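PDB 6DFL: lipopolysaccharide core heptose(I) kinase RfaP from Pseudomonas aeruginosa, which phosphorylates the first heptose of the lipopolysaccharide inner core with ATP and also acts as a protein tyrosine kinase that autophosphorylates. Local coordinates for residues V29-E32 with R37-R40; F49-R54 with R76-A81; A21-Q26 with R107-I112. All coordinates share one frame; numbering follows the deposited sequence.

Contact 1: residues V29-E32 with R37-R40; sequences VYRE and RTLR
Y30 N donates to T38 O at 2.6 Å. A second backbone bond, T38 N to R31 O, is weak at 3.4 Å; the same R31 O also meets R37 CA at 3.2 Å, a CA-H...O contact that supplements it. Since the two segments run 162° apart, nearly antiparallel, and V29 makes one bridge with L39, the pairing resembles a strand edge without being a regular strand on the 29-32 side.

The phenol of Y30 lies edge-on along the opposite backbone. Its CG sits beside its own backbone N (chi1 -48°), which carries CE2 to within 3.5 Å of R40 N and brings OH alongside R40 CB. R31 crosses T38 obliquely, CD 3.5 Å from OG1, with that hydroxyl oxygen in the plane of the guanidinium edge. On the other side, V29 CG2 packs on L39 CB at 4.1 Å, while E32 OE2 lies against the aliphatic part of R37.

The charged end of R40 leaves the contact for E116 and E42. The turn joining 29-32 to strand 37-41 lies where related kinases have the glycine-rich loop between their first two strands, consistent with segment 29-32 standing in for the first of them. Strand 37-41 is an outermost strand of the five-stranded sheet, and its far edge pairs with strand 48-53.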
loop_
_atom_site.group_PDB
_atom_site.type_symbol
_atom_site.label_atom_id
_atom_site.label_comp_id
_atom_site.label_asym_id
_atom_site.label_seq_id
_atom_site.Cartn_x
_atom_site.Cartn_y
_atom_site.Cartn_z
ATOM N N VAL A 29 8.020 23.638 13.569
ATOM C CA VAL A 29 7.861 22.664 14.646
ATOM C C VAL A 29 6.429 22.138 14.652
ATOM O O VAL A 29 5.481 22.883 14.377
ATOM C CB VAL A 29 8.231 23.303 15.997
ATOM C CG1 VAL A 29 8.112 22.288 17.133
ATOM C CG2 VAL A 29 9.632 23.895 15.938
ATOM N N TYR A 30 6.262 20.847 14.967
ATOM C CA TYR A 30 4.944 20.211 14.967
ATOM C C TYR A 30 4.628 19.525 16.294
ATOM O O TYR A 30 4.916 20.068 17.368
ATOM C CB TYR A 30 4.814 19.159 13.855
ATOM C CG TYR A 30 5.264 19.557 12.470
ATOM C CD1 TYR A 30 4.368 20.071 11.543
ATOM C CD2 TYR A 30 6.578 19.363 12.067
ATOM C CE1 TYR A 30 4.774 20.410 10.253
ATOM C CE2 TYR A 30 6.995 19.697 10.786
ATOM C CZ TYR A 30 6.089 20.221 9.880
ATOM O OH TYR A 30 6.506 20.549 8.601
ATOM N N ARG A 31 4.098 18.295 16.193
ATOM C CA ARG A 31 3.373 17.621 17.275
ATOM C C ARG A 31 4.180 17.540 18.566
ATOM O O ARG A 31 5.350 17.153 18.564
ATOM C CB ARG A 31 2.991 16.204 16.835
ATOM C CG ARG A 31 2.723 16.044 15.344
ATOM C CD ARG A 31 3.538 14.905 14.742
ATOM N NE ARG A 31 2.849 14.294 13.605
ATOM C CZ ARG A 31 3.429 13.512 12.690
ATOM N NH1 ARG A 31 2.701 13.003 11.696
ATOM N NH2 ARG A 31 4.735 13.235 12.751
ATOM N N GLU A 32 3.528 17.877 19.685
ATOM C CA GLU A 32 4.183 17.868 20.993
ATOM C C GLU A 32 3.523 16.874 21.949
ATOM O O GLU A 32 3.178 17.237 23.081
ATOM C CB GLU A 32 4.174 19.275 21.609
ATOM C CG GLU A 32 5.178 20.275 21.005
ATOM C CD GLU A 32 6.421 20.427 21.856
ATOM O OE1 GLU A 32 6.448 19.853 22.965
ATOM O OE2 GLU A 32 7.369 21.114 21.418
ATOM N N ARG A 37 8.253 15.324 19.939
ATOM C CA ARG A 37 8.468 16.524 19.138
ATOM C C ARG A 37 8.814 16.123 17.712
ATOM O O ARG A 37 9.569 15.168 17.501
ATOM C CB ARG A 37 9.589 17.392 19.724
ATOM C CG ARG A 37 9.623 18.822 19.202
ATOM C CD ARG A 37 10.528 19.682 20.076
ATOM N NE ARG A 37 11.901 19.712 19.589
ATOM C CZ ARG A 37 12.619 20.815 19.404
ATOM N NH1 ARG A 37 12.108 22.018 19.685
ATOM N NH2 ARG A 37 13.864 20.712 18.949
ATOM N N THR A 38 8.252 16.854 16.744
ATOM C CA THR A 38 8.601 16.720 15.337
ATOM C C THR A 38 8.838 18.106 14.764
ATOM O O THR A 38 8.085 19.033 15.061
ATOM C CB THR A 38 7.499 16.027 14.538
ATOM O OG1 THR A 38 6.942 14.958 15.314
ATOM C CG2 THR A 38 8.066 15.475 13.233
ATOM N N LEU A 39 9.875 18.255 13.942
ATOM C CA LEU A 39 10.108 19.531 13.286
ATOM C C LEU A 39 10.811 19.280 11.969
ATOM O O LEU A 39 11.613 18.357 11.858
ATOM C CB LEU A 39 10.941 20.490 14.153
ATOM C CG LEU A 39 12.403 20.125 14.421
ATOM C CD1 LEU A 39 13.359 21.055 13.695
ATOM C CD2 LEU A 39 12.696 20.126 15.905
ATOM N N ARG A 40 10.502 20.107 10.973
ATOM C CA ARG A 40 11.229 20.117 9.709
ATOM C C ARG A 40 12.399 21.086 9.793
ATOM O O ARG A 40 12.276 22.181 10.354
ATOM C CB ARG A 40 10.316 20.518 8.551
ATOM C CG ARG A 40 11.020 20.579 7.215
ATOM C CD ARG A 40 10.016 20.857 6.113
ATOM N NE ARG A 40 10.570 20.652 4.781
ATOM C CZ ARG A 40 11.348 21.526 4.149
ATOM N NH1 ARG A 40 11.674 22.667 4.733
ATOM N NH2 ARG A 40 11.804 21.253 2.932
#

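Contact 2: residues F49-R54 with R76-A81; sequences FVKIHR and RQEWQA
K51 lays the outer half of its side chain across the carboxylate of E78, the two side chains meeting at about a right angle. K51 CD is 3.2 Å from E78 OE1, and K51 CE is 3.6 Å from E78 OE2. The chain then ends in a salt bridge, K51 NZ to E78 OE2 at 2.5 Å, received on the syn lone pair, the side facing the other oxygen. The ammonium thus favours one oxygen: K51 NZ stands 3.7 Å from E78 OE1.

The torsions explain the reach. E78 is extended from its helix, with CG anti to the backbone N (chi1 -159°) and no bend beyond it, whereas K51 is bent twice along its length, so that it curls toward the carboxylate. Between backbones the span is long, 9.8 Å from K51 CA to E78 CA, and these two side chains alone bridge it.

This corresponds to the lysine-glutamate pair of the protein kinase fold: K51 comes from strand 48-53, in the position of the third strand of the N-terminal lobe, and E78 from helix 76-87, the counterpart of helix C. The intact pair is consistent with the helix-in arrangement of active kinases, and in relatives the lysine grips the phosphates of ATP, a role that K51 probably shares. The side chain of E78 is about 10 Å from that of D163, the probable catalytic aspartate.

T114 OG1 gives K51 NZ a second hydrogen-bonding partner, while the side chain of E78 also touches I112 and T114 of strand 109-115. H53, two residues on and on the same face of the strand, also turns toward the helix.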
loop_
_atom_site.group_PDB
_atom_site.type_symbol
_atom_site.label_atom_id
_atom_site.label_comp_id
_atom_site.label_asym_id
_atom_site.label_seq_id
_atom_site.Cartn_x
_atom_site.Cartn_y
_atom_site.Cartn_z
ATOM N N PHE A 49 13.255 15.691 8.621
ATOM C CA PHE A 49 12.304 15.694 9.720
ATOM C C PHE A 49 13.005 15.200 10.972
ATOM O O PHE A 49 13.767 14.231 10.920
ATOM C CB PHE A 49 11.080 14.845 9.390
ATOM C CG PHE A 49 10.255 15.404 8.259
ATOM C CD1 PHE A 49 9.419 16.502 8.474
ATOM C CD2 PHE A 49 10.316 14.843 6.982
ATOM C CE1 PHE A 49 8.659 17.031 7.447
ATOM C CE2 PHE A 49 9.552 15.365 5.940
ATOM C CZ PHE A 49 8.719 16.468 6.183
ATOM N N VAL A 50 12.801 15.912 12.075
ATOM C CA VAL A 50 13.462 15.640 13.343
ATOM C C VAL A 50 12.400 15.161 14.313
ATOM O O VAL A 50 11.424 15.879 14.567
ATOM C CB VAL A 50 14.174 16.884 13.892
ATOM C CG1 VAL A 50 14.702 16.608 15.291
ATOM C CG2 VAL A 50 15.290 17.314 12.957
ATOM N N LYS A 51 12.575 13.955 14.844
ATOM C CA LYS A 51 11.645 13.394 15.812
ATOM C C LYS A 51 12.415 13.142 17.099
ATOM O O LYS A 51 13.382 12.375 17.102
ATOM C CB LYS A 51 10.993 12.119 15.267
ATOM C CG LYS A 51 9.974 12.376 14.146
ATOM C CD LYS A 51 9.945 11.279 13.090
ATOM C CE LYS A 51 10.749 11.691 11.841
ATOM N NZ LYS A 51 10.645 10.748 10.652
ATOM N N ILE A 52 12.009 13.808 18.176
ATOM C CA ILE A 52 12.676 13.724 19.471
ATOM C C ILE A 52 11.686 13.199 20.495
ATOM O O ILE A 52 10.565 13.705 20.595
ATOM C CB ILE A 52 13.215 15.090 19.927
ATOM C CG1 ILE A 52 14.248 15.625 18.947
ATOM C CG2 ILE A 52 13.788 14.994 21.332
ATOM C CD1 ILE A 52 14.497 17.119 19.139
ATOM N N HIS A 53 12.103 12.203 21.268
ATOM C CA HIS A 53 11.306 11.661 22.358
ATOM C C HIS A 53 12.131 11.897 23.611
ATOM O O HIS A 53 13.337 11.641 23.610
ATOM C CB HIS A 53 10.999 10.170 22.144
ATOM C CG HIS A 53 10.627 9.812 20.724
ATOM N ND1 HIS A 53 9.383 9.323 20.376
ATOM C CD2 HIS A 53 11.336 9.874 19.568
ATOM C CE1 HIS A 53 9.340 9.115 19.072
ATOM N NE2 HIS A 53 10.510 9.449 18.559
ATOM N N ARG A 54 11.514 12.437 24.654
ATOM C CA ARG A 54 12.278 12.708 25.871
ATOM C C ARG A 54 11.524 12.290 27.130
ATOM O O ARG A 54 11.046 11.157 27.227
ATOM C CB ARG A 54 12.656 14.185 25.947
ATOM C CG ARG A 54 13.646 14.488 27.066
ATOM C CD ARG A 54 13.816 16.008 27.314
ATOM N NE ARG A 54 12.552 16.701 27.588
ATOM C CZ ARG A 54 12.052 16.929 28.804
ATOM N NH1 ARG A 54 12.700 16.514 29.888
ATOM N NH2 ARG A 54 10.898 17.575 28.935
ATOM N N ARG A 76 13.248 4.306 18.540
ATOM C CA ARG A 76 13.750 2.990 18.171
ATOM C C ARG A 76 12.830 2.316 17.166
ATOM O O ARG A 76 13.306 1.709 16.199
ATOM C CB ARG A 76 13.903 2.136 19.421
ATOM C CG ARG A 76 14.422 0.756 19.201
ATOM C CD ARG A 76 14.444 0.027 20.521
ATOM N NE ARG A 76 15.367 0.647 21.465
ATOM C CZ ARG A 76 15.589 0.188 22.690
ATOM N NH1 ARG A 76 14.946 -0.896 23.105
ATOM N NH2 ARG A 76 16.451 0.803 23.495
ATOM N N GLN A 77 11.512 2.442 17.357
ATOM C CA GLN A 77 10.561 1.775 16.474
ATOM C C GLN A 77 10.796 2.157 15.019
ATOM O O GLN A 77 11.011 1.289 14.161
ATOM C CB GLN A 77 9.129 2.108 16.882
ATOM C CG GLN A 77 8.574 1.216 17.947
ATOM C CD GLN A 77 9.164 1.509 19.298
ATOM O OE1 GLN A 77 9.415 2.670 19.658
ATOM N NE2 GLN A 77 9.388 0.459 20.069
ATOM N N GLU A 78 10.730 3.451 14.721
ATOM C CA GLU A 78 11.028 3.934 13.380
ATOM C C GLU A 78 12.394 3.454 12.898
ATOM O O GLU A 78 12.540 3.032 11.747
ATOM C CB GLU A 78 10.957 5.457 13.364
ATOM C CG GLU A 78 10.759 6.066 11.999
ATOM C CD GLU A 78 10.563 7.576 12.076
ATOM O OE1 GLU A 78 10.381 8.091 13.206
ATOM O OE2 GLU A 78 10.599 8.240 11.014
ATOM N N TRP A 79 13.413 3.515 13.762
ATOM C CA TRP A 79 14.773 3.274 13.284
ATOM C C TRP A 79 14.962 1.836 12.825
ATOM O O TRP A 79 15.616 1.594 11.806
ATOM C CB TRP A 79 15.794 3.610 14.365
ATOM C CG TRP A 79 17.168 3.038 14.114
ATOM C CD1 TRP A 79 17.699 1.921 14.674
ATOM C CD2 TRP A 79 18.190 3.576 13.243
ATOM N NE1 TRP A 79 18.995 1.724 14.214
ATOM C CE2 TRP A 79 19.316 2.730 13.342
ATOM C CE3 TRP A 79 18.259 4.688 12.393
ATOM C CZ2 TRP A 79 20.487 2.953 12.627
ATOM C CZ3 TRP A 79 19.431 4.909 11.684
ATOM C CH2 TRP A 79 20.526 4.038 11.803
ATOM N N GLN A 80 14.389 0.872 13.558
ATOM C CA GLN A 80 14.548 -0.534 13.217
ATOM C C GLN A 80 13.652 -0.912 12.041
ATOM O O GLN A 80 14.017 -1.780 11.232
ATOM C CB GLN A 80 14.251 -1.406 14.441
ATOM C CG GLN A 80 15.381 -1.516 15.454
ATOM C CD GLN A 80 14.940 -2.195 16.742
ATOM O OE1 GLN A 80 13.793 -2.641 16.863
ATOM N NE2 GLN A 80 15.850 -2.273 17.718
ATOM N N ALA A 81 12.474 -0.286 11.918
ATOM C CA ALA A 81 11.662 -0.520 10.726
ATOM C C ALA A 81 12.382 -0.016 9.489
ATOM O O ALA A 81 12.493 -0.726 8.484
ATOM C CB ALA A 81 10.302 0.151 10.849
#

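Contact 3: residues A21-Q26 with R107-I112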
loop_
_atom_site.group_PDB
_atom_site.type_symbol
_atom_site.label_atom_id
_atom_site.label_comp_id
_atom_site.label_asym_id
_atom_site.label_seq_id
_atom_site.Cartn_x
_atom_site.Cartn_y
_atom_site.Cartn_z
ATOM N N ALA A 21 22.455 18.727 20.126
ATOM C CA ALA A 21 22.343 19.335 18.803
ATOM C C ALA A 21 20.972 19.106 18.166
ATOM O O ALA A 21 20.479 19.984 17.448
ATOM C CB ALA A 21 23.452 18.817 17.892
ATOM N N VAL A 22 20.343 17.939 18.375
ATOM C CA VAL A 22 19.022 17.757 17.773
ATOM C C VAL A 22 18.043 18.741 18.363
ATOM O O VAL A 22 17.176 19.261 17.656
ATOM C CB VAL A 22 18.469 16.328 17.924
ATOM C CG1 VAL A 22 18.685 15.569 16.652
ATOM C CG2 VAL A 22 19.012 15.623 19.149
ATOM N N GLU A 23 18.152 18.986 19.674
ATOM C CA GLU A 23 17.295 19.946 20.354
ATOM C C GLU A 23 17.569 21.376 19.903
ATOM O O GLU A 23 16.752 22.265 20.161
ATOM C CB GLU A 23 17.492 19.828 21.864
ATOM C CG GLU A 23 17.192 18.461 22.428
ATOM C CD GLU A 23 15.755 18.329 22.884
ATOM O OE1 GLU A 23 15.466 17.421 23.692
ATOM O OE2 GLU A 23 14.914 19.138 22.444
ATOM N N ALA A 24 18.703 21.616 19.252
ATOM C CA ALA A 24 19.052 22.941 18.762
ATOM C C ALA A 24 18.676 23.153 17.302
ATOM O O ALA A 24 18.738 24.291 16.825
ATOM C CB ALA A 24 20.552 23.198 18.949
ATOM N N LEU A 25 18.304 22.095 16.584
ATOM C CA LEU A 25 17.840 22.244 15.214
ATOM C C LEU A 25 16.528 23.014 15.186
ATOM O O LEU A 25 15.718 22.939 16.117
ATOM C CB LEU A 25 17.653 20.881 14.563
ATOM C CG LEU A 25 18.939 20.144 14.220
ATOM C CD1 LEU A 25 18.628 18.673 14.049
ATOM C CD2 LEU A 25 19.557 20.719 12.954
ATOM N N GLN A 26 16.317 23.747 14.093
ATOM C CA GLN A 26 15.243 24.726 14.010
ATOM C C GLN A 26 14.490 24.613 12.695
ATOM O O GLN A 26 15.037 24.196 11.667
ATOM C CB GLN A 26 15.789 26.148 14.170
ATOM C CG GLN A 26 16.182 26.473 15.595
ATOM C CD GLN A 26 17.431 27.318 15.667
ATOM O OE1 GLN A 26 17.436 28.476 15.243
ATOM N NE2 GLN A 26 18.505 26.742 16.198
ATOM N N ARG A 107 12.760 4.759 30.221
ATOM C CA ARG A 107 12.540 6.186 30.010
ATOM C C ARG A 107 13.809 6.788 29.401
ATOM O O ARG A 107 14.600 7.455 30.075
ATOM C CB ARG A 107 12.154 6.852 31.332
ATOM C CG ARG A 107 10.888 6.280 31.947
ATOM C CD ARG A 107 10.406 7.109 33.137
ATOM N NE ARG A 107 9.005 6.834 33.472
ATOM C CZ ARG A 107 8.356 7.349 34.519
ATOM N NH1 ARG A 107 8.972 8.177 35.359
ATOM N NH2 ARG A 107 7.083 7.031 34.730
ATOM N N GLN A 108 13.989 6.551 28.102
ATOM C CA GLN A 108 15.147 7.007 27.342
ATOM C C GLN A 108 14.870 8.360 26.693
ATOM O O GLN A 108 13.728 8.693 26.379
ATOM C CB GLN A 108 15.497 5.988 26.245
ATOM C CG GLN A 108 16.023 4.635 26.716
ATOM C CD GLN A 108 17.516 4.661 26.982
ATOM O OE1 GLN A 108 18.304 5.083 26.133
ATOM N NE2 GLN A 108 17.912 4.233 28.176
ATOM N N HIS A 109 15.929 9.128 26.465
ATOM C CA HIS A 109 15.885 10.302 25.597
ATOM C C HIS A 109 16.340 9.861 24.205
ATOM O O HIS A 109 17.476 9.411 24.038
ATOM C CB HIS A 109 16.783 11.420 26.144
ATOM C CG HIS A 109 16.885 12.629 25.255
ATOM N ND1 HIS A 109 17.967 13.486 25.288
ATOM C CD2 HIS A 109 16.037 13.140 24.330
ATOM C CE1 HIS A 109 17.787 14.461 24.412
ATOM N NE2 HIS A 109 16.623 14.275 23.817
ATOM N N SER A 110 15.471 9.976 23.206
ATOM C CA SER A 110 15.867 9.530 21.881
ATOM C C SER A 110 15.536 10.556 20.814
ATOM O O SER A 110 14.745 11.474 21.014
ATOM C CB SER A 110 15.213 8.197 21.503
ATOM O OG SER A 110 13.859 8.398 21.117
ATOM N N PHE A 111 16.138 10.348 19.649
ATOM C CA PHE A 111 15.874 11.180 18.491
ATOM C C PHE A 111 16.145 10.373 17.231
ATOM O O PHE A 111 16.940 9.425 17.233
ATOM C CB PHE A 111 16.731 12.445 18.500
ATOM C CG PHE A 111 18.194 12.195 18.262
ATOM C CD1 PHE A 111 18.720 12.217 16.968
ATOM C CD2 PHE A 111 19.048 11.942 19.323
ATOM C CE1 PHE A 111 20.068 11.983 16.734
ATOM C CE2 PHE A 111 20.400 11.720 19.103
ATOM C CZ PHE A 111 20.911 11.729 17.799
ATOM N N ILE A 112 15.489 10.779 16.152
ATOM C CA ILE A 112 15.798 10.258 14.833
ATOM C C ILE A 112 15.472 11.332 13.810
ATOM O O ILE A 112 14.398 11.936 13.849
ATOM C CB ILE A 112 15.041 8.940 14.544
ATOM C CG1 ILE A 112 15.343 8.422 13.148
ATOM C CG2 ILE A 112 13.536 9.103 14.726
ATOM C CD1 ILE A 112 14.649 7.099 12.870
#
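V22 and F111 mark the nearest approach of the backbones, 7.3 Å from CA to CA, where the last part of helix 18-24 passes over strand 109-115. The chain is still turning there: A24 N bonds to A21 O, and L25 N is 3.2 Å from V22 O. Just beyond, Q26 NE2 reaches back to A24 O, modelled at a rather short 2.5 Å, with the acceptor near the amide plane.

V22 points at F111 with both methyls. CG2 rides over one ring face, 3.9 Å from the centroid and 22° off the normal, a CH-pi contact; CG1 presses on F111 CD1 at 3.4 Å, a close fit. With F111 CG between its backbone N and carbonyl carbon (chi1 70°), the phenyl stands out from the strand and turns one face to V22. E23 and H109 approach from opposite directions, OE1 3.4 Å from NE2, their planes 38° apart. F19, further up the helix, meets F111 edge-to-face and also touches the H109 ring.

H109 and F111 project toward helix 18-24, whereas S110 and I112 face away from it, and I112 lies on helix 76-87. The arrangement is therefore helix-on-sheet packing, in which a helix near the N-terminus shields the face of the kinase N-lobe sheet opposite the helix C counterpart.

All three contacts converge on one five-stranded antiparallel sheet, with centres 10 to 12 Å apart. Contact 2 is the buried one and rests on a single charged pair on the face of the sheet toward helix 76-87; contact 3 works on the reverse face, largely by apolar contact with an aromatic ring; contact 1 is more exposed, at the sheet edge, and relies on backbone pairing. Strand 48-53 joins them: V50 N and I52 N of contact 2 probably bond to L39 O and R37 O of contact 1, and H53 O and K51 O of contact 2 to S110 N and I112 N of contact 3. In the chain, contacts 1 and 2 follow in series, both nested within the loop that contact 3 closes.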